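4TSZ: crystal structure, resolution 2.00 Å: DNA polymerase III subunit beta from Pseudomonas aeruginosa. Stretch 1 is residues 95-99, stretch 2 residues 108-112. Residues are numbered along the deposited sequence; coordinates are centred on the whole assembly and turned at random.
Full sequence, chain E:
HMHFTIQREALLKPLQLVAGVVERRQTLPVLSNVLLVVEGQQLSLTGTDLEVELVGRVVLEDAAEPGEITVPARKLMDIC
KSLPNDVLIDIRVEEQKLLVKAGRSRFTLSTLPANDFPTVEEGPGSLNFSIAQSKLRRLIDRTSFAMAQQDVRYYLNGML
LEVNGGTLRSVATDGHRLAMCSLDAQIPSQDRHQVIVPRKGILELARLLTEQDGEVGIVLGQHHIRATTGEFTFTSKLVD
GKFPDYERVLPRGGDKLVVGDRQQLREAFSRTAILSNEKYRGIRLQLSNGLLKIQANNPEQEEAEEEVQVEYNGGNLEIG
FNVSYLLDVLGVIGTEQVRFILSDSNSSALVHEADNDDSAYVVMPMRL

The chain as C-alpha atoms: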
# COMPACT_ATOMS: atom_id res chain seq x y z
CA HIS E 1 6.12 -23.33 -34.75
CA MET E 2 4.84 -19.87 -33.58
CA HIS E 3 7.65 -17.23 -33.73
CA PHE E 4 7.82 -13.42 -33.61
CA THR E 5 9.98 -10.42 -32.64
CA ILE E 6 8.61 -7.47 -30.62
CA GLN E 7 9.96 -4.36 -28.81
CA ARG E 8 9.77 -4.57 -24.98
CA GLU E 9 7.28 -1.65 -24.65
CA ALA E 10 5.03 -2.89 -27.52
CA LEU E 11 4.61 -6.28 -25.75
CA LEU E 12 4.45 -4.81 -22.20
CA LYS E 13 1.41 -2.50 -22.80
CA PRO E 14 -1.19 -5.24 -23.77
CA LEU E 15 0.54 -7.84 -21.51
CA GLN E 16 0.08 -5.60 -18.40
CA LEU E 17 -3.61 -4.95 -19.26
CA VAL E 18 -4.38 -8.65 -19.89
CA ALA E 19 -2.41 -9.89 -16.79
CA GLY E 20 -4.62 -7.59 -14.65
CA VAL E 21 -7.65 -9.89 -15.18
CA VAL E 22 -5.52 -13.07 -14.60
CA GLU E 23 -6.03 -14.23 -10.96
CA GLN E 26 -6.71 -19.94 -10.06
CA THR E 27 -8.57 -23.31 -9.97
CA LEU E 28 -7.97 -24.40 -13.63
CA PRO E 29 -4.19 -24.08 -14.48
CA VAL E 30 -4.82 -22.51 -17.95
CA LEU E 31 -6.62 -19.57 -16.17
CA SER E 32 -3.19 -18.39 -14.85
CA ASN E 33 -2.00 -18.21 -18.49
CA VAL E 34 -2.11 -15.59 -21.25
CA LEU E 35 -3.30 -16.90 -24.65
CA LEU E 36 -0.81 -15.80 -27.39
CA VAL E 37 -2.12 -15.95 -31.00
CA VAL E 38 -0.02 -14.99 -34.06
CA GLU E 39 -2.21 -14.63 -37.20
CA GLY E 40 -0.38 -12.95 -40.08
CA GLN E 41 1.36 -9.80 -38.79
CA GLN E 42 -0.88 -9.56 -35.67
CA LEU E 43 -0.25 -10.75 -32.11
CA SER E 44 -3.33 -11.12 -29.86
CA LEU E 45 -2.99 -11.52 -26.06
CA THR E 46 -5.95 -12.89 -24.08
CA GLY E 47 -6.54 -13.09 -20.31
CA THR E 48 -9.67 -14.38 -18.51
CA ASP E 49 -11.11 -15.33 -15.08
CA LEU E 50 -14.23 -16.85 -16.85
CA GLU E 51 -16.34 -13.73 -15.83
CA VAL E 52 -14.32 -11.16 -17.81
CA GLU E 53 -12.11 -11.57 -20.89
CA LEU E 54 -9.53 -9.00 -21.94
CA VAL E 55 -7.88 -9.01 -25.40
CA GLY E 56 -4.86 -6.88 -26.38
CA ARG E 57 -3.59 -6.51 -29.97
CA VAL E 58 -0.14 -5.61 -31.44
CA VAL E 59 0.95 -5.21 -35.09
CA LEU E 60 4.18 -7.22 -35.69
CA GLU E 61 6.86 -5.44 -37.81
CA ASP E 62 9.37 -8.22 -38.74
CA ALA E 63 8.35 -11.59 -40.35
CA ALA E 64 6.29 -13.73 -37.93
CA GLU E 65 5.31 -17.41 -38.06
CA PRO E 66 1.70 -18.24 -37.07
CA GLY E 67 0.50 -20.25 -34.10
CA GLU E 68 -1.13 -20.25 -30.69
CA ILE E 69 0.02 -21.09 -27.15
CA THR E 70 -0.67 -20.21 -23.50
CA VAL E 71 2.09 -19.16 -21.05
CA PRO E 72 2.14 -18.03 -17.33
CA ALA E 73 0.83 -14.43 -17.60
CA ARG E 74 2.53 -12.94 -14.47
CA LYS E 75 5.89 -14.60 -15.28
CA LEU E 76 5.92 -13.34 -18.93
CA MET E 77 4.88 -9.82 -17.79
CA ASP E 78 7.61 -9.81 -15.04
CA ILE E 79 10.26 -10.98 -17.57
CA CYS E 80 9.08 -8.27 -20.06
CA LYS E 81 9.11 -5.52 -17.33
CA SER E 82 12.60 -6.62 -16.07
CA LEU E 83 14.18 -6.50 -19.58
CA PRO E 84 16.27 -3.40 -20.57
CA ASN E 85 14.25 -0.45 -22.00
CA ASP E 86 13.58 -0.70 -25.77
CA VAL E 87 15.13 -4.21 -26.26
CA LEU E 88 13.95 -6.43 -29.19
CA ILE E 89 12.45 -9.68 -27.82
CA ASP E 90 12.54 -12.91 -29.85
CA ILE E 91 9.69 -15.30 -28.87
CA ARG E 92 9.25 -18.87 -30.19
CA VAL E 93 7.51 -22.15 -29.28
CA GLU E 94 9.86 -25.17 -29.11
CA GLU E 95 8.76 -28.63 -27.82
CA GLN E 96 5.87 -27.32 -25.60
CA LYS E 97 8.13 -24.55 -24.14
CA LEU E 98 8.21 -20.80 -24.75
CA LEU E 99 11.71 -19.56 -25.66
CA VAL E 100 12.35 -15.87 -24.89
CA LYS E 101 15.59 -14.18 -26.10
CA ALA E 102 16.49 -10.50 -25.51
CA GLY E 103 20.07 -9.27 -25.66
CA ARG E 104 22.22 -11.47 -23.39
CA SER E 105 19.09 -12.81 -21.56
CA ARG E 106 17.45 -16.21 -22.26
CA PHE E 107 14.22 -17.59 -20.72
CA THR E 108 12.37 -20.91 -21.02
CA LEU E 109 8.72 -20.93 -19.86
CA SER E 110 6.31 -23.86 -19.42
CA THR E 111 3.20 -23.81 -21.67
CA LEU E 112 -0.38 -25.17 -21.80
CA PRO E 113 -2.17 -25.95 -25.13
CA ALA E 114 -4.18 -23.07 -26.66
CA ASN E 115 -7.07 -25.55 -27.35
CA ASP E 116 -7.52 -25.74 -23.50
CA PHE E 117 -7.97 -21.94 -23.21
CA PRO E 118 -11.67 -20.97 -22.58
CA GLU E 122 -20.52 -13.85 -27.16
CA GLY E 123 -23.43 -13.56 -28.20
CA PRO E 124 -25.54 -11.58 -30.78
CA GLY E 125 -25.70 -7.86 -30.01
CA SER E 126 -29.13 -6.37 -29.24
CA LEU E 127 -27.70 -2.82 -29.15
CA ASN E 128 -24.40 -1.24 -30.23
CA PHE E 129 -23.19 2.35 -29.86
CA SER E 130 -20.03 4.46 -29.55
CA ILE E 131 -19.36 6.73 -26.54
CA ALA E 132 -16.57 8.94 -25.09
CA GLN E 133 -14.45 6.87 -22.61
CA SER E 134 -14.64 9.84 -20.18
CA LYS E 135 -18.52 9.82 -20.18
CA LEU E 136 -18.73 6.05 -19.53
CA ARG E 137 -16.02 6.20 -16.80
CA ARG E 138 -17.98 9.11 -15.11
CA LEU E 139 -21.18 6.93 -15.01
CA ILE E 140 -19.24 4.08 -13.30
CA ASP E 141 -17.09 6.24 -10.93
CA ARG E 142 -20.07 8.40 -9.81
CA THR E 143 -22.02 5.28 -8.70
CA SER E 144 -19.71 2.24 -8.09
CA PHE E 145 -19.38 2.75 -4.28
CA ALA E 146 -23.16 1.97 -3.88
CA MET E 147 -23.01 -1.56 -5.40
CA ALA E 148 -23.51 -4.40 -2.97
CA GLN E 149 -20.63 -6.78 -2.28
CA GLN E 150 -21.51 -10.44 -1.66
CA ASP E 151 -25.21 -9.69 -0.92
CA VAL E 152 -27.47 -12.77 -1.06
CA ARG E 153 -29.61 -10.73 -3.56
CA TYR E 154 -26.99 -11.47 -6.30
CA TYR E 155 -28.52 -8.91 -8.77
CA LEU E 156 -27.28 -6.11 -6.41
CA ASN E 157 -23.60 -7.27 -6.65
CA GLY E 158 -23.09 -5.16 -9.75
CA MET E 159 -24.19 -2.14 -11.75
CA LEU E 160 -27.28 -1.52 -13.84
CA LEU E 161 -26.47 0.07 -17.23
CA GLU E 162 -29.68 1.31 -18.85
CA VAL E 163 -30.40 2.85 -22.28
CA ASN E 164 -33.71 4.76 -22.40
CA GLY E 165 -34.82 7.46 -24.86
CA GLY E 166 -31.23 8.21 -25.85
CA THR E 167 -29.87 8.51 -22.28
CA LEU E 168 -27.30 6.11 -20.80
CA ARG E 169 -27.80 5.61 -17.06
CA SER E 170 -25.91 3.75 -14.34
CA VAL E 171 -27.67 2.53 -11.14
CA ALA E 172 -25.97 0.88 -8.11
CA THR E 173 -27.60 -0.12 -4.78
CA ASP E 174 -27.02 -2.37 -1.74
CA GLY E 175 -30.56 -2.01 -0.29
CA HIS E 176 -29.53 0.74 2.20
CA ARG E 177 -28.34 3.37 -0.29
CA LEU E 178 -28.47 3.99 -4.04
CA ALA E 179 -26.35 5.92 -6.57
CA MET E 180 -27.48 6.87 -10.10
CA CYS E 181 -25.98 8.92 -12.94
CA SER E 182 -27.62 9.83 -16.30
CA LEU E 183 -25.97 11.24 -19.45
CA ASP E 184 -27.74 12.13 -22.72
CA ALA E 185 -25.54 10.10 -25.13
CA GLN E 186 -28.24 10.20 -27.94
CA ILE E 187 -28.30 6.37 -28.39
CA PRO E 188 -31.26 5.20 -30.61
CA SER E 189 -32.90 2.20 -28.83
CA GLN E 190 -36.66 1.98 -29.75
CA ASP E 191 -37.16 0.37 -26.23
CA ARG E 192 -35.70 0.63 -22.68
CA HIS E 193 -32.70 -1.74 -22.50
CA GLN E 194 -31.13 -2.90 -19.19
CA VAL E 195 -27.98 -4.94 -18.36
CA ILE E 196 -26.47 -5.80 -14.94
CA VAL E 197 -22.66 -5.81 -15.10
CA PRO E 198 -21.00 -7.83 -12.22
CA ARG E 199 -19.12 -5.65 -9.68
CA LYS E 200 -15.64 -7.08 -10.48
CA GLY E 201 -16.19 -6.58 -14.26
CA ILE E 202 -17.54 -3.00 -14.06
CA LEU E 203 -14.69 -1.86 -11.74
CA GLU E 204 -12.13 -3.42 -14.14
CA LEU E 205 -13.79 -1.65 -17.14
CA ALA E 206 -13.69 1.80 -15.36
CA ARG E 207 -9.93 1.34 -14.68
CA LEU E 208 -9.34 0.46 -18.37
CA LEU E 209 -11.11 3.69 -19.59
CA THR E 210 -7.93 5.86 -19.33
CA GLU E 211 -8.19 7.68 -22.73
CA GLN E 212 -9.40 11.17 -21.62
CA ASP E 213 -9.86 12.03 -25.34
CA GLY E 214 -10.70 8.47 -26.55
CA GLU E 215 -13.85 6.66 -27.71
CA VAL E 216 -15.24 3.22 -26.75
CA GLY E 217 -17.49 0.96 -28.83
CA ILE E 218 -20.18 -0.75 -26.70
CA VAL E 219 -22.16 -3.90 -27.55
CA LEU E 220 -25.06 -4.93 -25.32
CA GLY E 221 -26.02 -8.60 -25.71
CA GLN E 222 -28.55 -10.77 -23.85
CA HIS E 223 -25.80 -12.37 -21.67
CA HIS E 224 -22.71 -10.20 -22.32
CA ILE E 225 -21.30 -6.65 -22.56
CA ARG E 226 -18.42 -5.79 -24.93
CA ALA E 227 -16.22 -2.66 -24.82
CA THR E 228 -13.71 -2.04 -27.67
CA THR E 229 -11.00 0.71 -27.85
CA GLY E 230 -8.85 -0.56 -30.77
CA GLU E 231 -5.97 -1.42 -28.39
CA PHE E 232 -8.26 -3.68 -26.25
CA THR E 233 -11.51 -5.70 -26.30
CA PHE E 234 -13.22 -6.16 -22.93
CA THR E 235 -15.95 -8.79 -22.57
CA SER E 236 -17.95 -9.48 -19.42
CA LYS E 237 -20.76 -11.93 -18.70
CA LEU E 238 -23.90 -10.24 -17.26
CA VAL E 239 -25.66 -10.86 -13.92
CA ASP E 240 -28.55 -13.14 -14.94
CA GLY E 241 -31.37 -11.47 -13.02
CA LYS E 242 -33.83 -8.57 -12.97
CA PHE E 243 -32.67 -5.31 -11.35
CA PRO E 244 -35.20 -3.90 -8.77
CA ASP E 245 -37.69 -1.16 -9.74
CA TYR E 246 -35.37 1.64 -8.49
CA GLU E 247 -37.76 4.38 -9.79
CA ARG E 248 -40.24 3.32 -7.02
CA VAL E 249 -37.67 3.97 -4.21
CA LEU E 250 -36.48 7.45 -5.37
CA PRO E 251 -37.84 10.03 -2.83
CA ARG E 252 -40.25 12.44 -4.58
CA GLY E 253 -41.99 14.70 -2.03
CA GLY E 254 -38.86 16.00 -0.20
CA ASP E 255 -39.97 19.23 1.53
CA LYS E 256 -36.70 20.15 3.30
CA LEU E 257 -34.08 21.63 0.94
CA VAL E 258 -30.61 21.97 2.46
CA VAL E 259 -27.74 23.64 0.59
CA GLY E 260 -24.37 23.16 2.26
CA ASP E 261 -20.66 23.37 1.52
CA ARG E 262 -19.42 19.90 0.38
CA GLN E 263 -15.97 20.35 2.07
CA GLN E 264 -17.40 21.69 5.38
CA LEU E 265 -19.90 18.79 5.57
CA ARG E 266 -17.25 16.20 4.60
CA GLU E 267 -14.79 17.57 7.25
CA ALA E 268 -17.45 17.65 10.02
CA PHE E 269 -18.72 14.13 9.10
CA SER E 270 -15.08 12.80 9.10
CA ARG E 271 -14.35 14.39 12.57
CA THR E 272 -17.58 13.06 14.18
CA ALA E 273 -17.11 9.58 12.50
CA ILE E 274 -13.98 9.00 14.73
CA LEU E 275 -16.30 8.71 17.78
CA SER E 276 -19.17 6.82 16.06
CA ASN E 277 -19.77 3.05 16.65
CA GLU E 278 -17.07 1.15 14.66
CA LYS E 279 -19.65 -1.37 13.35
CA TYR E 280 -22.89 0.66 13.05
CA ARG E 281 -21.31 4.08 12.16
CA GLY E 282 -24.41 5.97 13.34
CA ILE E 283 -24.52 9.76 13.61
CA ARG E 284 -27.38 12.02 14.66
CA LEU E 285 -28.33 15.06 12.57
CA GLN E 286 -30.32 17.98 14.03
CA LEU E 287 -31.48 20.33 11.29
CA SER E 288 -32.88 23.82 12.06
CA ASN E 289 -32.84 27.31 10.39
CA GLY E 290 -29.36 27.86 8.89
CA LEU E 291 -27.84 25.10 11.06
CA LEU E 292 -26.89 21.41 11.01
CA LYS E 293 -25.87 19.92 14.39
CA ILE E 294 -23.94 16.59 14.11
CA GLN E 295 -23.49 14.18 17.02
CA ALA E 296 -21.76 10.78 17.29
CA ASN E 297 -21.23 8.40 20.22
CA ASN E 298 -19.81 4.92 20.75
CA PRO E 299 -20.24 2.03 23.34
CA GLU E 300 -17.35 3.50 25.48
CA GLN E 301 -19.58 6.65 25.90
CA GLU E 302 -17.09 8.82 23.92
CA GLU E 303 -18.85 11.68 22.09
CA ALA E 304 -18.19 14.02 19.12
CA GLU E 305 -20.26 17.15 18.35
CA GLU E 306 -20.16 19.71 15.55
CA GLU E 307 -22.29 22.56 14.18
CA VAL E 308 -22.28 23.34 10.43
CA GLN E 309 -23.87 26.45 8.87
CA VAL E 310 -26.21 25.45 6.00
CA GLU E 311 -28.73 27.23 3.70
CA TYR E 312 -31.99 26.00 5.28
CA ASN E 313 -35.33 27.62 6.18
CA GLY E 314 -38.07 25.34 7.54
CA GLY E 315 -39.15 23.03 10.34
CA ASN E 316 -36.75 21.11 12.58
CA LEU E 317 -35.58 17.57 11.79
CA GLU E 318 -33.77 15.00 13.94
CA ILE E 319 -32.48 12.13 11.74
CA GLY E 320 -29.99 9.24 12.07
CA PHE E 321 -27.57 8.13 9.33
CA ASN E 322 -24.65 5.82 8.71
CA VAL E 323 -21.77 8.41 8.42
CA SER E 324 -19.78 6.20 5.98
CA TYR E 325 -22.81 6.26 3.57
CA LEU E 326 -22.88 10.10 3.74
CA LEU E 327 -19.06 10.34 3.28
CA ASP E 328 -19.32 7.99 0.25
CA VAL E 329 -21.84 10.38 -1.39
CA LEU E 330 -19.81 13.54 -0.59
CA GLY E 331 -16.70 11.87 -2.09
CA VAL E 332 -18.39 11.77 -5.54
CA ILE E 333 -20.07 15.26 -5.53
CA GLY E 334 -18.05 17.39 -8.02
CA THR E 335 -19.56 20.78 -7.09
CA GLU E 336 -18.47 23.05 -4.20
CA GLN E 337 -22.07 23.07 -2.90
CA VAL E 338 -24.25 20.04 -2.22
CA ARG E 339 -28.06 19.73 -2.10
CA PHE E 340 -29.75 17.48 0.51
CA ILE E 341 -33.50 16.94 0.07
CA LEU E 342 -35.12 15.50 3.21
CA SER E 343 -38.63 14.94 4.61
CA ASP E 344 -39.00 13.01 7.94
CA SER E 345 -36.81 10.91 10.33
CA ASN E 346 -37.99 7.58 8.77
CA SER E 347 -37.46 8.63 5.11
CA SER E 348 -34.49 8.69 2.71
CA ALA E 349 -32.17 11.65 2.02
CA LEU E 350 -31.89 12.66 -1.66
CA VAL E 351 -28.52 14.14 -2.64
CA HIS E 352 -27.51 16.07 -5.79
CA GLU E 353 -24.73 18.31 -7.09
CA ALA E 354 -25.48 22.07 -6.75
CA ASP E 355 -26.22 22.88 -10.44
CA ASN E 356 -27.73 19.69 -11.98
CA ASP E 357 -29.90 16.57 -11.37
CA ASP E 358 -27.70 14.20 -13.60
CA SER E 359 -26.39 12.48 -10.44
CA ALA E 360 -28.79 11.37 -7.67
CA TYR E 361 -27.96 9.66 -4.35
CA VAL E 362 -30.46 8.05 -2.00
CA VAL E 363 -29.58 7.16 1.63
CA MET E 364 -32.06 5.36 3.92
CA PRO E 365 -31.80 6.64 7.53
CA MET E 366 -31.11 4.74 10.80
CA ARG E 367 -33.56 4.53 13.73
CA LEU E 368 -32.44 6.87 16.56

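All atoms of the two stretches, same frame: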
# COMPACT_ATOMS: atom_id res chain seq x y z
N GLU E 95 9.07 -27.43 -28.60
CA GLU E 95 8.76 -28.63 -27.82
C GLU E 95 7.96 -28.34 -26.55
O GLU E 95 8.42 -28.68 -25.44
N GLN E 96 6.78 -27.70 -26.70
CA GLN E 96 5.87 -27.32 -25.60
C GLN E 96 6.47 -26.34 -24.56
O GLN E 96 6.01 -26.28 -23.41
CB GLN E 96 5.23 -28.57 -24.95
N LYS E 97 7.49 -25.56 -24.98
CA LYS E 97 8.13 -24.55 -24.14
C LYS E 97 8.20 -23.23 -24.88
O LYS E 97 8.35 -23.22 -26.11
CB LYS E 97 9.55 -24.99 -23.69
CG LYS E 97 9.61 -26.24 -22.80
CD LYS E 97 8.89 -26.08 -21.46
CE LYS E 97 8.69 -27.39 -20.74
NZ LYS E 97 9.87 -27.75 -19.92
N LEU E 98 8.07 -22.12 -24.15
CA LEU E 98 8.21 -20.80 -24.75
C LEU E 98 9.64 -20.31 -24.53
O LEU E 98 10.11 -20.22 -23.39
CB LEU E 98 7.20 -19.78 -24.22
CG LEU E 98 7.07 -18.52 -25.08
CD1 LEU E 98 6.04 -18.72 -26.20
CD2 LEU E 98 6.73 -17.30 -24.24
N LEU E 99 10.34 -20.03 -25.64
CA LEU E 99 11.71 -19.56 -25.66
C LEU E 99 11.73 -18.06 -25.87
O LEU E 99 11.23 -17.56 -26.88
CB LEU E 99 12.50 -20.30 -26.77
CG LEU E 99 13.15 -21.65 -26.41
CD1 LEU E 99 12.13 -22.69 -25.94
CD2 LEU E 99 13.91 -22.21 -27.60
N THR E 108 13.16 -19.76 -20.59
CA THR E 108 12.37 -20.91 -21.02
C THR E 108 11.17 -21.01 -20.08
O THR E 108 11.35 -21.15 -18.88
CB THR E 108 13.20 -22.21 -21.10
OG1 THR E 108 14.27 -22.00 -22.01
CG2 THR E 108 12.36 -23.39 -21.59
N LEU E 109 9.95 -20.86 -20.63
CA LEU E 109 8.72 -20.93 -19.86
C LEU E 109 7.91 -22.17 -20.21
O LEU E 109 7.91 -22.61 -21.36
CB LEU E 109 7.85 -19.68 -20.09
CG LEU E 109 8.35 -18.33 -19.55
CD1 LEU E 109 7.41 -17.20 -19.92
CD2 LEU E 109 8.50 -18.35 -18.03
N SER E 110 7.19 -22.72 -19.21
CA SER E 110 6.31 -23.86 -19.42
C SER E 110 5.06 -23.34 -20.17
O SER E 110 4.76 -22.15 -20.12
CB SER E 110 5.91 -24.49 -18.08
OG SER E 110 5.09 -23.59 -17.34
N THR E 111 4.39 -24.21 -20.92
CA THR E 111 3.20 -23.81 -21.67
C THR E 111 2.03 -24.78 -21.41
O THR E 111 2.22 -25.88 -20.91
CB THR E 111 3.48 -23.74 -23.19
OG1 THR E 111 3.65 -25.07 -23.70
CG2 THR E 111 4.68 -22.87 -23.56
N LEU E 112 0.83 -24.36 -21.81
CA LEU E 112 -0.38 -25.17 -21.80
C LEU E 112 -1.04 -24.99 -23.17
O LEU E 112 -0.99 -23.88 -23.73
CB LEU E 112 -1.34 -24.88 -20.62
CG LEU E 112 -0.88 -25.37 -19.24
CD1 LEU E 112 -1.76 -24.83 -18.14
CD2 LEU E 112 -0.83 -26.90 -19.17

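The most unusual feature of this contact is a side chain that bonds to backbone just beyond the regular pairing. The hydroxyl OG1 of Thr111 donates a hydrogen bond to the carbonyl O of Gln96, at 2.7 Å. Gln96 has a positive phi of 62°, so it lies in a turn conformation rather than an extended one. Its side chain is modelled only to CB, and the bond relies on its backbone alone.

The two strand segments run antiparallel, with 152° between their N-to-C directions. Leu98 and Leu109 form the central hydrogen-bonded pair. Leu98 N donates to Leu109 O at 2.8 Å, and Leu109 N donates to Leu98 O, also at 2.8 Å. Both bonds are nearly straight, with angles at the hydrogen of 165° and 168°. The same carbonyls also receive CA-H...O contacts: Thr108 CA lies 3.3 Å from Leu98 O, and Lys97 CA lies 3.4 Å from Leu109 O. These contacts supplement the amide bonds.

Leu98 and Leu109 point to the same face of the sheet. Leu98 CB and Leu109 CB are 4.2 Å apart, and both residues are buried. The methyl CG2 of Thr111 joins this apolar patch, 4.0 Å from Leu98 CB. Thr111 therefore serves both chemistries: its hydroxyl bonds to a carbonyl while its methyl packs against Leu98, with Thr111 CG2 3.5 Å from Leu98 N.

Lys97, Leu99, Thr108 and Ser110 point to the other face. Leu99 sits opposite Thr108 in a non-hydrogen-bonded pair, with Leu99 CD1 4.4 Å from Thr108 CG2. That methyl also meets Lys97, whose CB is 3.9 Å from Thr108 CG2. Farther along the lysine chain, Lys97 CD passes 4.0 Å from Ser110 CA. These are contacts of the aliphatic part of the lysine. Ser110 OG is hydrogen-bonded elsewhere in the structure.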